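Local coordinates for interleukin-10-like protein (PDB 1LQS) that mimics human interleukin-10 as a secreted viral cytokine, binding the human IL-10 receptor and exploiting its immunosuppressive signalling to evade host immunity, at residues L70-Y73 / L74-F78; V119-R122 / L123-A127. All coordinates share one frame; numbering follows the deposited sequence.

Contact 1. Residues L70-Y73 / L74-F78; sequences LRRY and LEIVF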
loop_
_atom_site.group_PDB
_atom_site.type_symbol
_atom_site.label_atom_id
_atom_site.label_comp_id
_atom_site.label_asym_id
_atom_site.label_seq_id
_atom_site.Cartn_x
_atom_site.Cartn_y
_atom_site.Cartn_z
ATOM N N LEU C 70 -18.735 -2.133 -7.828
ATOM C CA LEU C 70 -19.775 -3.061 -7.414
ATOM C C LEU C 70 -21.107 -2.364 -7.099
ATOM O O LEU C 70 -22.187 -2.889 -7.410
ATOM C CB LEU C 70 -19.286 -3.866 -6.212
ATOM C CG LEU C 70 -18.093 -4.792 -6.490
ATOM C CD1 LEU C 70 -17.519 -5.315 -5.188
ATOM C CD2 LEU C 70 -18.535 -5.940 -7.377
ATOM N N ARG C 71 -21.036 -1.181 -6.493
ATOM C CA ARG C 71 -22.256 -0.442 -6.163
ATOM C C ARG C 71 -22.891 0.087 -7.440
ATOM O O ARG C 71 -24.117 0.071 -7.602
ATOM C CB ARG C 71 -21.945 0.738 -5.235
ATOM C CG ARG C 71 -21.873 0.404 -3.766
ATOM C CD ARG C 71 -21.195 1.522 -2.966
ATOM N NE ARG C 71 -21.257 1.233 -1.536
ATOM C CZ ARG C 71 -22.364 1.341 -0.803
ATOM N NH1 ARG C 71 -23.488 1.742 -1.367
ATOM N NH2 ARG C 71 -22.355 1.025 0.484
ATOM N N ARG C 72 -22.037 0.564 -8.336
ATOM C CA ARG C 72 -22.466 1.127 -9.607
ATOM C C ARG C 72 -23.255 0.081 -10.408
ATOM O O ARG C 72 -24.269 0.386 -11.032
ATOM C CB ARG C 72 -21.219 1.615 -10.361
ATOM C CG ARG C 72 -21.416 2.065 -11.787
ATOM C CD ARG C 72 -22.504 3.079 -11.904
ATOM N NE ARG C 72 -22.287 3.959 -13.048
ATOM C CZ ARG C 72 -21.919 5.234 -12.944
ATOM N NH1 ARG C 72 -21.728 5.777 -11.745
ATOM N NH2 ARG C 72 -21.752 5.967 -14.039
ATOM N N TYR C 73 -22.796 -1.162 -10.368
ATOM C CA TYR C 73 -23.470 -2.222 -11.083
ATOM C C TYR C 73 -24.744 -2.660 -10.388
ATOM O O TYR C 73 -25.797 -2.786 -11.014
ATOM C CB TYR C 73 -22.552 -3.424 -11.226
ATOM C CG TYR C 73 -21.588 -3.330 -12.375
ATOM C CD1 TYR C 73 -21.956 -3.736 -13.649
ATOM C CD2 TYR C 73 -20.283 -2.901 -12.174
ATOM C CE1 TYR C 73 -21.036 -3.730 -14.692
ATOM C CE2 TYR C 73 -19.363 -2.891 -13.207
ATOM C CZ TYR C 73 -19.739 -3.312 -14.458
ATOM O OH TYR C 73 -18.799 -3.359 -15.457
ATOM N N LEU C 74 -24.656 -2.913 -9.094
ATOM C CA LEU C 74 -25.839 -3.354 -8.389
ATOM C C LEU C 74 -26.937 -2.300 -8.417
ATOM O O LEU C 74 -28.114 -2.629 -8.555
ATOM C CB LEU C 74 -25.483 -3.722 -6.945
ATOM C CG LEU C 74 -24.523 -4.913 -6.837
ATOM C CD1 LEU C 74 -24.350 -5.336 -5.397
ATOM C CD2 LEU C 74 -25.083 -6.062 -7.622
ATOM N N GLU C 75 -26.545 -1.032 -8.336
ATOM C CA GLU C 75 -27.513 0.058 -8.286
ATOM C C GLU C 75 -27.908 0.780 -9.573
ATOM O O GLU C 75 -29.025 1.274 -9.677
ATOM C CB GLU C 75 -27.043 1.092 -7.263
ATOM C CG GLU C 75 -26.897 0.545 -5.856
ATOM C CD GLU C 75 -28.204 0.019 -5.288
ATOM O OE1 GLU C 75 -29.215 0.761 -5.330
ATOM O OE2 GLU C 75 -28.218 -1.130 -4.791
ATOM N N ILE C 76 -27.013 0.850 -10.549
ATOM C CA ILE C 76 -27.331 1.550 -11.787
ATOM C C ILE C 76 -27.277 0.686 -13.041
ATOM O O ILE C 76 -28.279 0.539 -13.748
ATOM C CB ILE C 76 -26.390 2.761 -12.005
ATOM C CG1 ILE C 76 -26.463 3.714 -10.809
ATOM C CG2 ILE C 76 -26.795 3.505 -13.257
ATOM C CD1 ILE C 76 -27.850 4.238 -10.537
ATOM N N VAL C 77 -26.104 0.121 -13.317
ATOM C CA VAL C 77 -25.912 -0.703 -14.510
ATOM C C VAL C 77 -26.925 -1.842 -14.671
ATOM O O VAL C 77 -27.668 -1.887 -15.654
ATOM C CB VAL C 77 -24.493 -1.307 -14.553
ATOM C CG1 VAL C 77 -24.249 -1.930 -15.915
ATOM C CG2 VAL C 77 -23.448 -0.242 -14.256
ATOM N N PHE C 78 -26.958 -2.767 -13.718
ATOM C CA PHE C 78 -27.898 -3.868 -13.844
ATOM C C PHE C 78 -29.341 -3.409 -13.973
ATOM O O PHE C 78 -30.045 -3.853 -14.883
ATOM C CB PHE C 78 -27.756 -4.865 -12.688
ATOM C CG PHE C 78 -26.798 -5.989 -12.980
ATOM C CD1 PHE C 78 -25.578 -6.075 -12.323
ATOM C CD2 PHE C 78 -27.114 -6.955 -13.929
ATOM C CE1 PHE C 78 -24.692 -7.095 -12.604
ATOM C CE2 PHE C 78 -26.227 -7.984 -14.216
ATOM C CZ PHE C 78 -25.011 -8.050 -13.547
#

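Contact 2. Residues V119-R122 / L123-A127; sequences VISR and LSQEA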
loop_
_atom_site.group_PDB
_atom_site.type_symbol
_atom_site.label_atom_id
_atom_site.label_comp_id
_atom_site.label_asym_id
_atom_site.label_seq_id
_atom_site.Cartn_x
_atom_site.Cartn_y
_atom_site.Cartn_z
ATOM N N VAL C 119 -7.958 1.572 10.965
ATOM C CA VAL C 119 -7.129 2.409 11.821
ATOM C C VAL C 119 -7.979 3.492 12.493
ATOM O O VAL C 119 -7.909 3.669 13.714
ATOM C CB VAL C 119 -6.000 3.074 11.012
ATOM C CG1 VAL C 119 -5.196 4.016 11.905
ATOM C CG2 VAL C 119 -5.092 1.999 10.414
ATOM N N ILE C 120 -8.778 4.208 11.701
ATOM C CA ILE C 120 -9.650 5.255 12.239
ATOM C C ILE C 120 -10.545 4.664 13.326
ATOM O O ILE C 120 -10.821 5.306 14.344
ATOM C CB ILE C 120 -10.557 5.887 11.139
ATOM C CG1 ILE C 120 -9.720 6.762 10.215
ATOM C CG2 ILE C 120 -11.660 6.736 11.771
ATOM C CD1 ILE C 120 -10.487 7.291 9.041
ATOM N N SER C 121 -10.991 3.436 13.112
ATOM C CA SER C 121 -11.841 2.775 14.088
ATOM C C SER C 121 -11.083 2.501 15.398
ATOM O O SER C 121 -11.568 2.837 16.477
ATOM C CB SER C 121 -12.378 1.463 13.506
ATOM O OG SER C 121 -13.485 0.988 14.250
ATOM N N ARG C 122 -9.895 1.906 15.306
ATOM C CA ARG C 122 -9.115 1.596 16.507
ATOM C C ARG C 122 -8.726 2.840 17.289
ATOM O O ARG C 122 -8.633 2.805 18.512
ATOM C CB ARG C 122 -7.835 0.828 16.164
ATOM C CG ARG C 122 -7.085 0.357 17.419
ATOM C CD ARG C 122 -5.640 -0.084 17.148
ATOM N NE ARG C 122 -4.736 1.041 16.890
ATOM C CZ ARG C 122 -4.374 1.465 15.680
ATOM N NH1 ARG C 122 -4.836 0.856 14.588
ATOM N NH2 ARG C 122 -3.549 2.501 15.561
ATOM N N LEU C 123 -8.479 3.936 16.583
ATOM C CA LEU C 123 -8.106 5.175 17.252
ATOM C C LEU C 123 -9.275 5.759 18.037
ATOM O O LEU C 123 -9.136 6.080 19.215
ATOM C CB LEU C 123 -7.597 6.206 16.240
ATOM C CG LEU C 123 -6.222 5.927 15.636
ATOM C CD1 LEU C 123 -5.893 6.992 14.615
ATOM C CD2 LEU C 123 -5.171 5.886 16.745
ATOM N N SER C 124 -10.430 5.878 17.395
ATOM C CA SER C 124 -11.594 6.453 18.065
ATOM C C SER C 124 -12.089 5.639 19.256
ATOM O O SER C 124 -12.734 6.179 20.150
ATOM C CB SER C 124 -12.739 6.653 17.065
ATOM O OG SER C 124 -13.769 7.451 17.630
ATOM N N GLN C 125 -11.784 4.348 19.283
ATOM C CA GLN C 125 -12.234 3.509 20.389
ATOM C C GLN C 125 -11.426 3.702 21.655
ATOM O O GLN C 125 -11.975 3.668 22.759
ATOM C CB GLN C 125 -12.215 2.037 19.992
ATOM C CG GLN C 125 -13.470 1.611 19.281
ATOM C CD GLN C 125 -13.392 0.201 18.746
ATOM O OE1 GLN C 125 -14.389 -0.330 18.246
ATOM N NE2 GLN C 125 -12.208 -0.419 18.837
ATOM N N GLU C 126 -10.120 3.887 21.498
ATOM C CA GLU C 126 -9.257 4.107 22.651
ATOM C C GLU C 126 -9.620 5.478 23.205
ATOM O O GLU C 126 -9.902 5.644 24.391
ATOM C CB GLU C 126 -7.786 4.097 22.232
ATOM C CG GLU C 126 -7.331 2.816 21.577
ATOM C CD GLU C 126 -6.057 3.011 20.781
ATOM O OE1 GLU C 126 -5.644 2.064 20.074
ATOM O OE2 GLU C 126 -5.468 4.114 20.858
ATOM N N ALA C 127 -9.623 6.456 22.314
ATOM C CA ALA C 127 -9.943 7.820 22.672
ATOM C C ALA C 127 -11.351 7.943 23.235
ATOM O O ALA C 127 -11.760 9.024 23.652
ATOM C CB ALA C 127 -9.793 8.710 21.457
#

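Contact 1. Residues L70-Y73 / L74-F78
Val77 lies over one face of the Tyr73 ring, its CG2 methyl placed 4.2 Å from the ring centroid and 26° off the normal, a CH-pi contact between residues four apart. Val77 CB approaches Tyr73 CD1 to 3.6 Å, CG1 lies beside the CD1-CE1 side of the ring, and the two side chains run side by side in the same direction. Phe78 CE1 comes to the Tyr73 ring obliquely. The Phe78 ring itself meets the opposite segment through its edge: Tyr73 O sits near the ring plane, 3.5 Å from Phe78 CD1. The guanidinium of Arg72 is approached obliquely by Ile76 CB. With Arg72 CG anti to the backbone N (chi1 172°), the bend at chi2 carries its aliphatic part forward along the helix, so that CD packs 3.9 Å from Ile76 CB while CG meets Val77 CG2.

The backbone widens here into a pi-type turn within helix 62-84. Leu74 N and Glu75 N bond to Leu70 O and Arg71 O in the ordinary i to i+4 pattern, but Arg72 O accepts from both Ile76 N (2.8 Å) and Val77 N (2.9 Å), the former from above the carbonyl plane, and Phe78 N then reaches back five residues to Tyr73 O, on a lone pair. Leu139 and Leu142 of the second subunit pack on Val77 and Phe78; Leu74 and Phe78 also touch helix 89-106.

The shared carbonyl of Arg72 gives Ile76 N and Val77 N one acceptor. A hydrogen bond to Gly138 O of the second subunit anchors the hydroxyl end of Tyr73, while packing by Val77 on one face probably limits the turning of the ring, where Tyr73, Val77 and Phe78 are buried against that subunit.

Contact 2. Residues V119-R122 / L123-A127
Arg122 and Glu126 are brought together by complementary first torsions: Arg122 CG stands anti to the backbone N (chi1 -174°), whereas Glu126 CG is anti to the carbonyl carbon, which turns its extended chain back toward the preceding turn. The arginine chain then bends at chi3 (74°), and Glu126 OE1 comes to the guanidinium edge, near its plane, in a rather long salt bridge of 3.5 Å to Arg122 NE. The two planes are 50° apart, so the groups do not form a flat, two-pronged pair. OE1 also lies alongside the aliphatic stem, 3.5 Å from Arg122 CG. Leu123 CD2 approaches the guanidinium obliquely, 3.9 Å from Arg122 NH2, and the same leucine packs CD1 against Val119 CG1 at 4.1 Å.

Backbone bonds of the i to i+4 kind join Leu123 N to Val119 O (2.9 Å) and Ser124 N to Ile120 O; the one from Gln125 N to Ser121 O is longer and more bent.

All this occupies the C-terminal part of helix 116-126, at an intersubunit face. Arg122 NH2 makes its stronger salt bridge with Asp53 of the second subunit, Leu123 O accepts from Trp51 NE1 of that subunit, and Ile120 packs on its Trp68, which belongs to the partner's helix 62-84.

Contacts 1 and 2 lie on opposite sides of the chain's centre, their own centres 32 Å apart and their nearest atoms about 16 Å apart, so within one chain they do not touch. The second subunit relates them. Contact 1 receives its helices 135-140 and 142-155, whereas contact 2 packs against its loop around Trp51 and its helix 62-84, the helix that carries contact 1. Arg72 of contact 1 packs on Ala127, at the end of the segment 123-127, of the second subunit, so the two regions adjoin between chains, consistent with the intertwined, domain-swapped dimer of the IL-10 family. A bound N-acetylglucosamine lies about 12 Å from the side chain of Ser124 in contact 2.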